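Local structure of F420-dependent methylenetetrahydromethanopterin dehydrogenase (Methanopyrus kandleri, 1QV9) at residues I209-V213 against M240-A244. The protein catalyses the reversible reduction of methenyl-tetrahydromethanopterin to methylene-tetrahydromethanopterin with reduced coenzyme F420 in methanogenesis from CO2. Coordinates in Å, arbitrary orientation, origin at the centre of the assembly. Numbering follows the deposited sequence.
Sequences IAENV and MMRKA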
loop_
_atom_site.group_PDB
_atom_site.type_symbol
_atom_site.label_atom_id
_atom_site.label_comp_id
_atom_site.label_asym_id
_atom_site.label_seq_id
_atom_site.Cartn_x
_atom_site.Cartn_y
_atom_site.Cartn_z
ATOM N N ILE A 209 -4.739 18.123 7.395
ATOM C CA ILE A 209 -4.247 18.243 6.026
ATOM C C ILE A 209 -5.332 18.819 5.104
ATOM O O ILE A 209 -5.058 19.657 4.251
ATOM C CB ILE A 209 -3.755 16.859 5.501
ATOM C CG1 ILE A 209 -2.537 16.417 6.308
ATOM C CG2 ILE A 209 -3.530 16.914 3.966
ATOM C CD1 ILE A 209 -2.031 15.002 5.980
ATOM N N ALA A 210 -6.567 18.344 5.236
ATOM C CA ALA A 210 -7.666 18.850 4.449
ATOM C C ALA A 210 -7.846 20.351 4.678
ATOM O O ALA A 210 -8.048 21.078 3.730
ATOM C CB ALA A 210 -8.978 18.069 4.799
ATOM N N GLU A 211 -7.796 20.803 5.934
ATOM C CA GLU A 211 -7.948 22.238 6.175
ATOM C C GLU A 211 -6.804 22.997 5.485
ATOM O O GLU A 211 -7.029 24.063 4.870
ATOM C CB GLU A 211 -7.959 22.517 7.687
ATOM C CG GLU A 211 -8.129 24.009 8.000
ATOM C CD GLU A 211 -8.220 24.295 9.486
ATOM O OE1 GLU A 211 -8.098 25.484 9.876
ATOM O OE2 GLU A 211 -8.417 23.342 10.254
ATOM N N ASN A 212 -5.595 22.436 5.532
ATOM C CA ASN A 212 -4.421 23.097 4.909
ATOM C C ASN A 212 -4.468 23.165 3.386
ATOM O O ASN A 212 -3.827 24.009 2.755
ATOM C CB ASN A 212 -3.119 22.423 5.345
ATOM C CG ASN A 212 -2.879 22.491 6.879
ATOM O OD1 ASN A 212 -3.355 23.397 7.571
ATOM N ND2 ASN A 212 -2.132 21.533 7.386
ATOM N N VAL A 213 -5.225 22.266 2.750
ATOM C CA VAL A 213 -5.356 22.277 1.304
ATOM C C VAL A 213 -5.950 23.603 0.826
ATOM O O VAL A 213 -5.566 24.110 -0.232
ATOM C CB VAL A 213 -6.288 21.098 0.873
ATOM C CG1 VAL A 213 -6.817 21.294 -0.537
ATOM C CG2 VAL A 213 -5.483 19.818 0.953
HETATM N N MSE A 240 -2.339 16.419 -1.732
HETATM C CA MSE A 240 -2.521 16.455 -0.270
HETATM C C MSE A 240 -3.853 15.810 0.104
HETATM O O MSE A 240 -3.890 15.010 1.055
HETATM C CB MSE A 240 -2.510 17.894 0.227
HETATM C CG MSE A 240 -1.143 18.479 0.076
HETATM SE SE MSE A 240 -1.192 20.439 0.408
HETATM C CE MSE A 240 -1.602 20.379 2.298
HETATM N N MSE A 241 -4.900 16.182 -0.617
HETATM C CA MSE A 241 -6.242 15.670 -0.298
HETATM C C MSE A 241 -6.315 14.155 -0.507
HETATM O O MSE A 241 -6.996 13.460 0.274
HETATM C CB MSE A 241 -7.307 16.387 -1.111
HETATM C CG MSE A 241 -8.729 16.017 -0.698
HETATM SE SE MSE A 241 -9.205 16.506 1.167
HETATM C CE MSE A 241 -9.427 18.440 0.877
ATOM N N ARG A 242 -5.628 13.652 -1.524
ATOM C CA ARG A 242 -5.617 12.192 -1.760
ATOM C C ARG A 242 -4.966 11.496 -0.546
ATOM O O ARG A 242 -5.432 10.430 -0.105
ATOM C CB ARG A 242 -4.861 11.885 -3.064
ATOM C CG ARG A 242 -4.508 10.417 -3.289
ATOM C CD ARG A 242 -4.021 10.281 -4.730
ATOM N NE ARG A 242 -3.600 8.909 -5.032
ATOM C CZ ARG A 242 -2.391 8.422 -4.765
ATOM N NH1 ARG A 242 -2.085 7.151 -5.076
ATOM N NH2 ARG A 242 -1.447 9.190 -4.209
ATOM N N LYS A 243 -3.913 12.064 0.048
ATOM C CA LYS A 243 -3.302 11.453 1.230
ATOM C C LYS A 243 -4.161 11.606 2.487
ATOM O O LYS A 243 -4.121 10.760 3.382
ATOM C CB LYS A 243 -1.896 12.027 1.492
ATOM C CG LYS A 243 -0.903 11.499 0.442
ATOM C CD LYS A 243 -0.922 9.950 0.395
ATOM C CE LYS A 243 0.197 9.339 -0.456
ATOM N NZ LYS A 243 0.014 9.690 -1.864
ATOM N N ALA A 244 -4.908 12.709 2.584
ATOM C CA ALA A 244 -5.805 12.874 3.712
ATOM C C ALA A 244 -6.859 11.745 3.605
ATOM O O ALA A 244 -7.218 11.191 4.635
ATOM C CB ALA A 244 -6.490 14.287 3.693
#
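This is a buried apolar contact between two antiparallel helices, 197-223 and 227-257. They follow each other in the chain as a long helical hairpin. The axes of I209-V213 and M240-A244 come within 9.0 Å at 162°. No hydrogen bond links the two segments. I209 and V213, one turn apart, point at the partner helix. I209 CG2 lies 3.5 Å from M240 O and 4.0 Å from A244 CB. V213 CG2 reaches M240 CB at 3.6 Å. M240 and M241 are selenomethionines. M240 CE extends to N212 CB (4.0 Å), while M241 SE sits 4.0 Å from A210 CB. Where the alanines lie the backbones are close: CA of A210 is 5.9 Å from CA of M241, and CA of I209 is 6.1 Å from CA of A244, consistent with their small side chains. The hairpin belongs to the helix bundle that each monomer carries beside its α/β domain; the hexamer is a trimer of dimers. Y140 of helix 134-150 covers V213 and M241. I209 packs on I209 of a second subunit, and E250 of that subunit forms salt bridges with R242 and K243.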